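Local atomic coordinates of N-acetyl-beta-D glucosaminidase (Rhizomucor miehei CAU432, PDB entry 4ZM6), a protein that probably hydrolyses beta-linked N-acetylglucosamine with a glycoside hydrolase family 3 domain and transfers acetyl groups from acetyl-CoA to glucosamine with a GCN5-related region. Residues Leu767-Thr772 / Asn820-Gln825; Ile384-Thr389 / Lys421-Leu426; Gln54-Thr59 / Leu123-Asn128; Ser227-His232 / Val264-Cys269. One frame throughout, in Å; residues are numbered along the deposited sequence.

Interaction 1. Residues Leu767-Thr772 / Asn820-Gln825; sequences LILNTT and NWLLKQ
Leu769 and Leu823 meet with matching first torsions: in each, CG stands anti to the carbonyl carbon and beside the backbone N, at chi1 -71° and -69°. The two side chains slide past each other in opposite directions, bringing Leu769 CD2 to 4.0 Å from Leu823 CG. The other methyl of Leu769 serves a second partner. Its CD1 lies 3.7 Å from Leu822 CD1, and here the side chains cross at about a right angle, so one leucine of the strand, through its two methyls, touches two successive leucines of the helix. Further along, Leu823 CD2 lies 3.4 Å from Asn770 O and as far from Thr771 OG1. That hydroxyl makes a weak hydrogen bond back to Asn770 O, while Arg826, just past the helix segment, also hydrogen-bonds to it. The short axes run 9.7 Å apart at 20°, strand and helix heading the same way. This is a worked case of a helix laid against antiparallel strands of a mixed sheet in an acetyltransferase-like domain: strand 763-771 pairs with strands 751-756 and 794-802, and Ile752 of the former touches both Leu769 and Leu822. Chemically the interface is apolar, with no hydrogen bond between the two segments; cohesion here comes from methyl groups fitting together, and the nearby threonine hydroxyl finds its polar partners around the contact rather than across it.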
loop_
_atom_site.group_PDB
_atom_site.type_symbol
_atom_site.label_atom_id
_atom_site.label_comp_id
_atom_site.label_asym_id
_atom_site.label_seq_id
_atom_site.Cartn_x
_atom_site.Cartn_y
_atom_site.Cartn_z
ATOM N N LEU A 767 -3.207 44.045 -7.675
ATOM C CA LEU A 767 -2.702 43.042 -8.616
ATOM C C LEU A 767 -1.352 42.510 -8.174
ATOM O O LEU A 767 -0.729 43.063 -7.274
ATOM C CB LEU A 767 -2.621 43.597 -10.042
ATOM C CG LEU A 767 -1.626 44.727 -10.324
ATOM C CD1 LEU A 767 -0.191 44.227 -10.388
ATOM C CD2 LEU A 767 -1.988 45.421 -11.628
ATOM N N ILE A 768 -0.911 41.439 -8.833
ATOM C CA ILE A 768 0.331 40.748 -8.499
ATOM C C ILE A 768 1.325 40.879 -9.634
ATOM O O ILE A 768 1.119 40.314 -10.705
ATOM C CB ILE A 768 0.093 39.242 -8.244
ATOM C CG1 ILE A 768 -0.751 39.038 -6.985
ATOM C CG2 ILE A 768 1.420 38.501 -8.093
ATOM C CD1 ILE A 768 -1.309 37.638 -6.858
ATOM N N LEU A 769 2.406 41.615 -9.386
ATOM C CA LEU A 769 3.513 41.707 -10.331
ATOM C C LEU A 769 4.397 40.477 -10.239
ATOM O O LEU A 769 4.332 39.705 -9.276
ATOM C CB LEU A 769 4.385 42.933 -10.047
ATOM C CG LEU A 769 3.826 44.319 -10.344
ATOM C CD1 LEU A 769 4.778 45.380 -9.814
ATOM C CD2 LEU A 769 3.602 44.496 -11.836
ATOM N N ASN A 770 5.225 40.311 -11.263
ATOM C CA ASN A 770 6.337 39.382 -11.221
ATOM C C ASN A 770 7.409 39.879 -12.180
ATOM O O ASN A 770 7.093 40.510 -13.192
ATOM C CB ASN A 770 5.880 37.968 -11.592
ATOM C CG ASN A 770 5.692 37.782 -13.085
ATOM O OD1 ASN A 770 4.578 37.871 -13.590
ATOM N ND2 ASN A 770 6.786 37.533 -13.799
ATOM N N THR A 771 8.669 39.603 -11.858
ATOM C CA THR A 771 9.774 39.988 -12.722
ATOM C C THR A 771 10.926 39.006 -12.568
ATOM O O THR A 771 11.355 38.709 -11.453
ATOM C CB THR A 771 10.290 41.402 -12.395
ATOM O OG1 THR A 771 9.222 42.352 -12.506
ATOM C CG2 THR A 771 11.414 41.799 -13.340
ATOM N N THR A 772 11.426 38.519 -13.697
ATOM C CA THR A 772 12.562 37.620 -13.714
ATOM C C THR A 772 13.769 38.214 -12.977
ATOM O O THR A 772 14.160 39.349 -13.230
ATOM C CB THR A 772 12.958 37.304 -15.165
ATOM O OG1 THR A 772 11.800 36.873 -15.888
ATOM C CG2 THR A 772 14.042 36.225 -15.224
ATOM N N ASN A 820 2.501 48.177 -15.828
ATOM C CA ASN A 820 3.394 48.254 -16.983
ATOM C C ASN A 820 4.549 49.230 -16.760
ATOM O O ASN A 820 5.685 48.947 -17.154
ATOM C CB ASN A 820 2.619 48.632 -18.251
ATOM C CG ASN A 820 1.991 47.434 -18.932
ATOM O OD1 ASN A 820 1.831 46.374 -18.331
ATOM N ND2 ASN A 820 1.639 47.594 -20.201
ATOM N N TRP A 821 4.253 50.372 -16.137
ATOM C CA TRP A 821 5.272 51.381 -15.835
ATOM C C TRP A 821 6.323 50.788 -14.909
ATOM O O TRP A 821 7.520 50.828 -15.208
ATOM C CB TRP A 821 4.632 52.622 -15.198
ATOM C CG TRP A 821 5.614 53.690 -14.769
ATOM C CD1 TRP A 821 5.818 54.157 -13.497
ATOM C CD2 TRP A 821 6.518 54.421 -15.612
ATOM N NE1 TRP A 821 6.788 55.128 -13.498
ATOM C CE2 TRP A 821 7.237 55.311 -14.781
ATOM C CE3 TRP A 821 6.792 54.408 -16.991
ATOM C CZ2 TRP A 821 8.216 56.183 -15.283
ATOM C CZ3 TRP A 821 7.766 55.280 -17.493
ATOM C CH2 TRP A 821 8.465 56.153 -16.636
ATOM N N LEU A 822 5.854 50.223 -13.799
ATOM C CA LEU A 822 6.710 49.545 -12.823
ATOM C C LEU A 822 7.583 48.462 -13.444
ATOM O O LEU A 822 8.749 48.321 -13.082
ATOM C CB LEU A 822 5.863 48.910 -11.722
ATOM C CG LEU A 822 5.191 49.851 -10.730
ATOM C CD1 LEU A 822 4.397 49.038 -9.720
ATOM C CD2 LEU A 822 6.223 50.715 -10.025
ATOM N N LEU A 823 7.019 47.686 -14.362
ATOM C CA LEU A 823 7.797 46.674 -15.063
ATOM C C LEU A 823 8.852 47.333 -15.943
ATOM O O LEU A 823 10.007 46.905 -15.941
ATOM C CB LEU A 823 6.893 45.752 -15.891
ATOM C CG LEU A 823 5.994 44.822 -15.065
ATOM C CD1 LEU A 823 4.821 44.324 -15.899
ATOM C CD2 LEU A 823 6.790 43.664 -14.478
ATOM N N LYS A 824 8.467 48.381 -16.674
ATOM C CA LYS A 824 9.429 49.139 -17.492
ATOM C C LYS A 824 10.566 49.696 -16.631
ATOM O O LYS A 824 11.726 49.654 -17.038
ATOM C CB LYS A 824 8.748 50.274 -18.267
ATOM N N GLN A 825 10.237 50.193 -15.438
ATOM C CA GLN A 825 11.253 50.695 -14.502
ATOM C C GLN A 825 12.273 49.607 -14.180
ATOM O O GLN A 825 13.480 49.863 -14.167
ATOM C CB GLN A 825 10.619 51.189 -13.197
ATOM C CG GLN A 825 9.693 52.390 -13.325
ATOM C CD GLN A 825 10.434 53.694 -13.537
ATOM O OE1 GLN A 825 10.621 54.467 -12.596
ATOM N NE2 GLN A 825 10.856 53.950 -14.776
#

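Interaction 2. Residues Ile384-Thr389 / Lys421-Leu426; sequences IRPAQT and KRHTNL
The imidazole of His423 meets the 384-389 loop at its edge and obliquely. Ala387 O lies at the edge, near the ring plane, and receives a weak hydrogen bond from NE2 over 3.4 Å, with an N-H...O angle of 157°. Asn425 O, from the histidine's own segment, is also at the edge and in plane. Pro386 and Gln388 approach at a slant: Pro386 CG is 3.8 Å from His423 CD2, and Gln388 O is 3.6 Å from His423 NE2. CG of His423 stands anti to its backbone N (chi1 -168°); the ring then meets the proline with CD2 and the two carbonyls with NE2. Next to it, Asn425 adds a simpler touch, its CB 3.7 Å from Gln388 O. Asn425 is also the centre of an inverse gamma turn, and its backbone hydrogen-bonds to Ile392, where the strand after the loop begins. Phe514 and Trp447 touch Pro386, while Arg422 turns to salt bridges with Glu507 and Glu516. Of the touching residues His423 alone is buried; the rest of the contact lies near the surface. Two connections thus meet at the same end of a sheet, one leading into strand 392-397 and the other from helix 413-422 into edge strand 426-431, the neighbouring parallel strands of a beta-alpha-beta crossover in an alpha/beta domain.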
loop_
_atom_site.group_PDB
_atom_site.type_symbol
_atom_site.label_atom_id
_atom_site.label_comp_id
_atom_site.label_asym_id
_atom_site.label_seq_id
_atom_site.Cartn_x
_atom_site.Cartn_y
_atom_site.Cartn_z
ATOM N N ILE A 384 -6.045 -14.936 -40.054
ATOM C CA ILE A 384 -6.349 -15.790 -41.206
ATOM C C ILE A 384 -6.672 -14.923 -42.415
ATOM O O ILE A 384 -7.299 -13.862 -42.296
ATOM C CB ILE A 384 -7.483 -16.817 -40.935
ATOM C CG1 ILE A 384 -8.844 -16.147 -40.702
ATOM C CG2 ILE A 384 -7.125 -17.696 -39.751
ATOM C CD1 ILE A 384 -10.006 -17.113 -40.792
ATOM N N ARG A 385 -6.206 -15.369 -43.574
ATOM C CA ARG A 385 -6.421 -14.651 -44.821
ATOM C C ARG A 385 -6.830 -15.682 -45.853
ATOM O O ARG A 385 -6.068 -15.972 -46.782
ATOM C CB ARG A 385 -5.150 -13.920 -45.267
ATOM C CG ARG A 385 -4.558 -12.965 -44.237
ATOM C CD ARG A 385 -3.088 -12.708 -44.530
ATOM N NE ARG A 385 -2.381 -12.089 -43.413
ATOM C CZ ARG A 385 -2.539 -10.827 -43.018
ATOM N NH1 ARG A 385 -3.409 -10.024 -43.632
ATOM N NH2 ARG A 385 -1.826 -10.363 -41.993
ATOM N N PRO A 386 -8.033 -16.257 -45.684
ATOM C CA PRO A 386 -8.485 -17.299 -46.604
ATOM C C PRO A 386 -8.757 -16.766 -48.005
ATOM O O PRO A 386 -9.003 -15.572 -48.190
ATOM C CB PRO A 386 -9.786 -17.792 -45.959
ATOM C CG PRO A 386 -10.293 -16.614 -45.204
ATOM C CD PRO A 386 -9.063 -15.921 -44.684
ATOM N N ALA A 387 -8.693 -17.659 -48.981
ATOM C CA ALA A 387 -9.116 -17.346 -50.338
ATOM C C ALA A 387 -10.628 -17.529 -50.415
ATOM O O ALA A 387 -11.190 -18.416 -49.765
ATOM C CB ALA A 387 -8.411 -18.248 -51.338
ATOM N N GLN A 388 -11.278 -16.692 -51.220
ATOM C CA GLN A 388 -12.736 -16.704 -51.365
ATOM C C GLN A 388 -13.320 -18.110 -51.485
ATOM O O GLN A 388 -14.371 -18.407 -50.916
ATOM C CB GLN A 388 -13.136 -15.888 -52.589
ATOM C CG GLN A 388 -14.568 -15.397 -52.557
ATOM C CD GLN A 388 -14.799 -14.261 -53.534
ATOM O OE1 GLN A 388 -14.328 -14.307 -54.677
ATOM N NE2 GLN A 388 -15.530 -13.236 -53.095
ATOM N N THR A 389 -12.622 -18.966 -52.226
ATOM C CA THR A 389 -13.074 -20.329 -52.506
ATOM C C THR A 389 -12.715 -21.360 -51.428
ATOM O O THR A 389 -13.081 -22.529 -51.559
ATOM C CB THR A 389 -12.490 -20.809 -53.848
ATOM O OG1 THR A 389 -11.061 -20.673 -53.822
ATOM C CG2 THR A 389 -13.055 -19.980 -54.993
ATOM N N LYS A 421 -19.808 -11.386 -42.889
ATOM C CA LYS A 421 -19.350 -10.112 -43.454
ATOM C C LYS A 421 -17.976 -10.260 -44.139
ATOM O O LYS A 421 -17.692 -9.553 -45.110
ATOM C CB LYS A 421 -19.324 -9.002 -42.393
ATOM N N ARG A 422 -17.149 -11.192 -43.658
ATOM C CA ARG A 422 -15.805 -11.407 -44.207
ATOM C C ARG A 422 -15.712 -12.557 -45.209
ATOM O O ARG A 422 -14.855 -12.527 -46.093
ATOM C CB ARG A 422 -14.781 -11.671 -43.089
ATOM C CG ARG A 422 -14.381 -10.454 -42.273
ATOM C CD ARG A 422 -15.400 -10.164 -41.189
ATOM N NE ARG A 422 -15.176 -8.878 -40.544
ATOM C CZ ARG A 422 -16.003 -8.323 -39.662
ATOM N NH1 ARG A 422 -17.121 -8.940 -39.295
ATOM N NH2 ARG A 422 -15.709 -7.138 -39.142
ATOM N N HIS A 423 -16.551 -13.580 -45.066
ATOM C CA HIS A 423 -16.356 -14.816 -45.831
ATOM C C HIS A 423 -17.625 -15.676 -45.892
ATOM O O HIS A 423 -18.116 -16.156 -44.865
ATOM C CB HIS A 423 -15.199 -15.605 -45.222
ATOM C CG HIS A 423 -14.721 -16.738 -46.071
ATOM N ND1 HIS A 423 -15.349 -17.964 -46.095
ATOM C CD2 HIS A 423 -13.663 -16.839 -46.912
ATOM C CE1 HIS A 423 -14.700 -18.772 -46.913
ATOM N NE2 HIS A 423 -13.674 -18.114 -47.425
ATOM N N THR A 424 -18.129 -15.883 -47.108
ATOM C CA THR A 424 -19.449 -16.475 -47.322
ATOM C C THR A 424 -19.419 -17.987 -47.505
ATOM O O THR A 424 -20.404 -18.662 -47.208
ATOM C CB THR A 424 -20.141 -15.847 -48.546
ATOM O OG1 THR A 424 -19.530 -16.320 -49.758
ATOM C CG2 THR A 424 -20.047 -14.331 -48.486
ATOM N N ASN A 425 -18.307 -18.520 -48.002
ATOM C CA ASN A 425 -18.170 -19.964 -48.178
ATOM C C ASN A 425 -17.989 -20.603 -46.792
ATOM O O ASN A 425 -16.887 -20.989 -46.388
ATOM C CB ASN A 425 -17.006 -20.273 -49.136
ATOM C CG ASN A 425 -17.090 -21.657 -49.761
ATOM O OD1 ASN A 425 -16.132 -22.114 -50.381
ATOM N ND2 ASN A 425 -18.230 -22.326 -49.613
ATOM N N LEU A 426 -19.105 -20.711 -46.077
ATOM C CA LEU A 426 -19.094 -20.945 -44.646
ATOM C C LEU A 426 -20.183 -21.930 -44.234
ATOM O O LEU A 426 -21.320 -21.819 -44.691
ATOM C CB LEU A 426 -19.320 -19.606 -43.935
ATOM C CG LEU A 426 -19.268 -19.558 -42.405
ATOM C CD1 LEU A 426 -17.845 -19.750 -41.909
ATOM C CD2 LEU A 426 -19.830 -18.237 -41.908
#

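Interaction 3. Residues Gln54-Thr59 / Leu123-Asn128; sequences QVQKLT and LTLGMN
Thr59 OG1 sits among three carbonyl oxygens: Leu125 O across the contact at 2.8 Å, and within its own helix Val55 O at 2.9 Å and Gln56 O at 3.0 Å. The one hydroxyl proton has more than one acceptor within reach, so which oxygen takes it is not settled. With chi1 at 50°, OG1 lies between the backbone N and the carbonyl carbon, turned back over the preceding helical turn, while CG2 rests 3.8 Å from Gly126 CA. Gly126 has a positive phi of 108°, by which the chain leaves helix 108-125, and with no side chain there the threonine can come close to the backbone. Apolar groups close the flank: Val55 CG1 lies 4.1 Å from Leu125 CB and 4.2 Å from Met127 CE. The extended chain of Gln56 passes near the Thr124 carbonyl, with CG 3.8 Å from Thr124 O. The case illustrates how neighbouring helices of a TIM barrel are joined where one of them ends. Strand 76-79 borders the junction: Thr59 touches its Ile77, and Met127, just past helix 108-125, touches Val79, while the loop residues Gln349 and Leu352 lie against Gln56.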
loop_
_atom_site.group_PDB
_atom_site.type_symbol
_atom_site.label_atom_id
_atom_site.label_comp_id
_atom_site.label_asym_id
_atom_site.label_seq_id
_atom_site.Cartn_x
_atom_site.Cartn_y
_atom_site.Cartn_z
ATOM N N GLN A 54 -42.242 0.797 -22.961
ATOM C CA GLN A 54 -42.970 -0.005 -21.979
ATOM C C GLN A 54 -42.381 0.150 -20.583
ATOM O O GLN A 54 -43.110 0.150 -19.592
ATOM C CB GLN A 54 -42.945 -1.488 -22.364
ATOM C CG GLN A 54 -44.271 -2.212 -22.157
ATOM C CD GLN A 54 -45.225 -2.094 -23.345
ATOM O OE1 GLN A 54 -44.956 -1.378 -24.314
ATOM N NE2 GLN A 54 -46.348 -2.802 -23.270
ATOM N N VAL A 55 -41.060 0.285 -20.515
ATOM C CA VAL A 55 -40.365 0.383 -19.236
ATOM C C VAL A 55 -40.584 1.750 -18.590
ATOM O O VAL A 55 -40.806 1.831 -17.384
ATOM C CB VAL A 55 -38.853 0.107 -19.381
ATOM C CG1 VAL A 55 -38.174 0.145 -18.016
ATOM C CG2 VAL A 55 -38.621 -1.239 -20.061
ATOM N N GLN A 56 -40.516 2.816 -19.385
ATOM C CA GLN A 56 -40.807 4.163 -18.882
ATOM C C GLN A 56 -42.212 4.234 -18.305
ATOM O O GLN A 56 -42.432 4.851 -17.261
ATOM C CB GLN A 56 -40.677 5.210 -19.986
ATOM C CG GLN A 56 -39.246 5.593 -20.332
ATOM C CD GLN A 56 -39.147 6.926 -21.058
ATOM O OE1 GLN A 56 -40.082 7.726 -21.050
ATOM N NE2 GLN A 56 -38.003 7.172 -21.681
ATOM N N LYS A 57 -43.157 3.606 -19.004
ATOM C CA LYS A 57 -44.531 3.496 -18.532
ATOM C C LYS A 57 -44.584 2.693 -17.236
ATOM O O LYS A 57 -45.157 3.146 -16.242
ATOM C CB LYS A 57 -45.407 2.825 -19.593
ATOM C CG LYS A 57 -46.894 2.833 -19.270
ATOM C CD LYS A 57 -47.691 2.059 -20.306
ATOM C CE LYS A 57 -49.184 2.174 -20.051
ATOM N NZ LYS A 57 -49.978 1.750 -21.235
ATOM N N LEU A 58 -43.975 1.507 -17.262
ATOM C CA LEU A 58 -43.939 0.601 -16.110
ATOM C C LEU A 58 -43.383 1.274 -14.856
ATOM O O LEU A 58 -43.991 1.194 -13.787
ATOM C CB LEU A 58 -43.117 -0.653 -16.444
ATOM C CG LEU A 58 -42.818 -1.659 -15.321
ATOM C CD1 LEU A 58 -44.074 -2.028 -14.544
ATOM C CD2 LEU A 58 -42.156 -2.910 -15.885
ATOM N N THR A 59 -42.235 1.936 -14.987
ATOM C CA THR A 59 -41.610 2.624 -13.853
ATOM C C THR A 59 -42.484 3.762 -13.342
ATOM O O THR A 59 -42.624 3.947 -12.133
ATOM C CB THR A 59 -40.218 3.185 -14.212
ATOM O OG1 THR A 59 -40.300 3.934 -15.431
ATOM C CG2 THR A 59 -39.207 2.052 -14.368
ATOM N N LEU A 123 -31.376 5.609 -15.886
ATOM C CA LEU A 123 -32.078 6.709 -15.219
ATOM C C LEU A 123 -33.227 7.274 -16.050
ATOM O O LEU A 123 -34.266 7.637 -15.495
ATOM C CB LEU A 123 -31.105 7.832 -14.838
ATOM C CG LEU A 123 -31.658 8.960 -13.954
ATOM C CD1 LEU A 123 -32.324 8.420 -12.697
ATOM C CD2 LEU A 123 -30.556 9.941 -13.583
ATOM N N THR A 124 -33.047 7.353 -17.367
ATOM C CA THR A 124 -34.110 7.838 -18.245
ATOM C C THR A 124 -35.291 6.860 -18.259
ATOM O O THR A 124 -36.447 7.281 -18.328
ATOM C CB THR A 124 -33.618 8.068 -19.687
ATOM O OG1 THR A 124 -33.139 6.836 -20.230
ATOM C CG2 THR A 124 -32.508 9.112 -19.730
ATOM N N LEU A 125 -34.995 5.562 -18.176
ATOM C CA LEU A 125 -36.032 4.524 -18.141
ATOM C C LEU A 125 -36.733 4.403 -16.782
ATOM O O LEU A 125 -37.770 3.748 -16.681
ATOM C CB LEU A 125 -35.443 3.163 -18.527
ATOM C CG LEU A 125 -34.795 3.046 -19.912
ATOM C CD1 LEU A 125 -34.260 1.639 -20.137
ATOM C CD2 LEU A 125 -35.770 3.431 -21.016
ATOM N N GLY A 126 -36.166 5.012 -15.742
ATOM C CA GLY A 126 -36.752 4.970 -14.405
ATOM C C GLY A 126 -35.998 4.098 -13.415
ATOM O O GLY A 126 -36.367 4.054 -12.239
ATOM N N MET A 127 -34.958 3.393 -13.875
ATOM C CA MET A 127 -34.062 2.667 -12.963
ATOM C C MET A 127 -33.152 3.637 -12.245
ATOM O O MET A 127 -32.506 4.472 -12.874
ATOM C CB MET A 127 -33.187 1.640 -13.686
ATOM C CG MET A 127 -33.746 0.237 -13.654
ATOM S SD MET A 127 -35.145 0.113 -14.768
ATOM C CE MET A 127 -34.306 -0.020 -16.346
ATOM N N ASN A 128 -33.085 3.495 -10.928
ATOM C CA ASN A 128 -32.309 4.391 -10.088
ATOM C C ASN A 128 -31.513 3.635 -9.021
ATOM O O ASN A 128 -31.240 4.164 -7.942
ATOM C CB ASN A 128 -33.245 5.429 -9.457
ATOM C CG ASN A 128 -34.464 4.802 -8.800
ATOM O OD1 ASN A 128 -34.571 3.579 -8.683
ATOM N ND2 ASN A 128 -35.392 5.641 -8.369
#

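Interaction 4. Residues Ser227-His232 / Val264-Cys269; sequences SVMVGH and VIITDC
A beta-alpha-beta unit brings these two segments together: strand 227-230 leads through helix 251-258 into strand 264-267, and the two strands pair side by side in parallel. Val228 bonds to strand 264-267 through both N and O, its N to Val264 O and its O to Ile266 N at 3.0 Å, the latter nearly straight at 170°. Val230 repeats the pattern, with its N bonded to Ile266 O at 2.9 Å and its O to Asp268 N at 3.2 Å; this last donor stands above the carbonyl plane. On one face Val230 CG2 meets Ile265 CG2 at 3.7 Å. Helix 251-258 covers that side, with Leu255 against both Val228 and Ile265, as expected for the outer layer of the TIM barrel that family 3 glycoside hydrolases share. The other face carries Ser227, Met229, Val264 and Ile266. There Met229 CB lies 4.0 Å from Ile266 CG2; Met229 CG stands anti to the backbone N, and SD lies 4.0 Å from Asp268 CB. Toward the C-terminal rim, where TIM barrels place their active sites, His232 reaches back across: NE2 donates to Cys269 O at 2.9 Å, bent to 134° and from above the carbonyl plane. The imidazole lies almost parallel to the Asp268 carboxylate, the planes 8° apart, with NE2 close to Asp268 CB. Asp268 OD1 in turn accepts the backbone N-H of Cys269, met from above the carboxylate plane.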
loop_
_atom_site.group_PDB
_atom_site.type_symbol
_atom_site.label_atom_id
_atom_site.label_comp_id
_atom_site.label_asym_id
_atom_site.label_seq_id
_atom_site.Cartn_x
_atom_site.Cartn_y
_atom_site.Cartn_z
ATOM N N SER A 227 -24.327 1.305 -1.047
ATOM C CA SER A 227 -24.768 0.084 -0.382
ATOM C C SER A 227 -23.797 -1.078 -0.612
ATOM O O SER A 227 -22.980 -1.057 -1.537
ATOM C CB SER A 227 -26.176 -0.309 -0.846
ATOM O OG SER A 227 -26.138 -1.055 -2.050
ATOM N N VAL A 228 -23.900 -2.086 0.249
ATOM C CA VAL A 228 -23.101 -3.304 0.145
ATOM C C VAL A 228 -24.030 -4.516 0.208
ATOM O O VAL A 228 -24.892 -4.588 1.076
ATOM C CB VAL A 228 -22.074 -3.397 1.293
ATOM C CG1 VAL A 228 -21.328 -4.727 1.252
ATOM C CG2 VAL A 228 -21.095 -2.233 1.228
ATOM N N MET A 229 -23.848 -5.464 -0.707
ATOM C CA MET A 229 -24.664 -6.673 -0.725
ATOM C C MET A 229 -23.897 -7.876 -0.167
ATOM O O MET A 229 -22.761 -8.150 -0.561
ATOM C CB MET A 229 -25.139 -6.980 -2.143
ATOM C CG MET A 229 -26.167 -8.102 -2.220
ATOM S SD MET A 229 -26.472 -8.635 -3.909
ATOM C CE MET A 229 -27.427 -7.249 -4.513
ATOM N N VAL A 230 -24.544 -8.601 0.736
ATOM C CA VAL A 230 -23.968 -9.792 1.334
ATOM C C VAL A 230 -24.536 -11.028 0.640
ATOM O O VAL A 230 -25.725 -11.329 0.759
ATOM C CB VAL A 230 -24.282 -9.849 2.839
ATOM C CG1 VAL A 230 -23.549 -11.007 3.492
ATOM C CG2 VAL A 230 -23.909 -8.530 3.502
ATOM N N GLY A 231 -23.687 -11.745 -0.086
ATOM C CA GLY A 231 -24.099 -12.982 -0.736
ATOM C C GLY A 231 -24.345 -14.102 0.257
ATOM O O GLY A 231 -24.265 -13.902 1.477
ATOM N N HIS A 232 -24.648 -15.286 -0.272
ATOM C CA HIS A 232 -24.924 -16.464 0.548
ATOM C C HIS A 232 -23.780 -17.459 0.431
ATOM O O HIS A 232 -23.690 -18.197 -0.553
ATOM C CB HIS A 232 -26.233 -17.122 0.116
ATOM C CG HIS A 232 -27.348 -16.154 -0.104
ATOM N ND1 HIS A 232 -27.943 -15.457 0.925
ATOM C CD2 HIS A 232 -27.980 -15.768 -1.237
ATOM C CE1 HIS A 232 -28.893 -14.680 0.436
ATOM N NE2 HIS A 232 -28.938 -14.854 -0.874
ATOM N N VAL A 264 -25.910 1.457 3.611
ATOM C CA VAL A 264 -26.947 0.418 3.584
ATOM C C VAL A 264 -26.352 -0.965 3.330
ATOM O O VAL A 264 -25.552 -1.146 2.413
ATOM C CB VAL A 264 -28.011 0.712 2.498
ATOM C CG1 VAL A 264 -28.937 -0.482 2.295
ATOM C CG2 VAL A 264 -28.811 1.950 2.870
ATOM N N ILE A 265 -26.756 -1.937 4.141
ATOM C CA ILE A 265 -26.417 -3.335 3.899
ATOM C C ILE A 265 -27.677 -4.066 3.447
ATOM O O ILE A 265 -28.719 -3.977 4.098
ATOM C CB ILE A 265 -25.837 -4.010 5.154
ATOM C CG1 ILE A 265 -24.727 -3.144 5.756
ATOM C CG2 ILE A 265 -25.301 -5.394 4.808
ATOM C CD1 ILE A 265 -24.131 -3.695 7.033
ATOM N N ILE A 266 -27.566 -4.788 2.336
ATOM C CA ILE A 266 -28.687 -5.516 1.734
ATOM C C ILE A 266 -28.254 -6.961 1.452
ATOM O O ILE A 266 -27.059 -7.234 1.332
ATOM C CB ILE A 266 -29.175 -4.808 0.442
ATOM C CG1 ILE A 266 -30.412 -5.499 -0.141
ATOM C CG2 ILE A 266 -28.079 -4.748 -0.614
ATOM C CD1 ILE A 266 -31.168 -4.658 -1.149
ATOM N N THR A 267 -29.212 -7.886 1.372
ATOM C CA THR A 267 -28.903 -9.285 1.050
ATOM C C THR A 267 -28.976 -9.531 -0.452
ATOM O O THR A 267 -29.574 -8.750 -1.196
ATOM C CB THR A 267 -29.878 -10.285 1.717
ATOM O OG1 THR A 267 -31.094 -10.371 0.957
ATOM C CG2 THR A 267 -30.186 -9.890 3.169
ATOM N N ASP A 268 -28.372 -10.634 -0.883
ATOM C CA ASP A 268 -28.628 -11.182 -2.208
ATOM C C ASP A 268 -30.021 -11.827 -2.153
ATOM O O ASP A 268 -30.597 -11.977 -1.066
ATOM C CB ASP A 268 -27.540 -12.202 -2.579
ATOM C CG ASP A 268 -27.501 -12.526 -4.070
ATOM O OD1 ASP A 268 -28.385 -12.064 -4.820
ATOM O OD2 ASP A 268 -26.579 -13.250 -4.498
ATOM N N CYS A 269 -30.563 -12.188 -3.317
ATOM C CA CYS A 269 -31.902 -12.793 -3.414
ATOM C C CYS A 269 -32.117 -13.905 -2.383
ATOM O O CYS A 269 -31.425 -14.930 -2.408
ATOM C CB CYS A 269 -32.136 -13.350 -4.830
ATOM S SG CYS A 269 -33.867 -13.683 -5.251
#

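The four contacts sample three parts of one long chain, and none touches another. Interactions 3 and 4 share the family 3 barrel domain; their centres are 23 Å apart and their nearest atoms about 9 Å, one joining barrel helices and the other barrel strands. Interaction 2 belongs to the following alpha/beta domain, about 28 Å from interaction 3 and 36 Å from interaction 4 between nearest atoms. Interaction 1, in the C-terminal acetyltransferase-like region, is remote from all of them: its centre is 63 Å from that of interaction 4, on the opposite side of the chain's centre. Acetyl-CoA binds at residues from Arg520 to Lys676, which belong to none of the four.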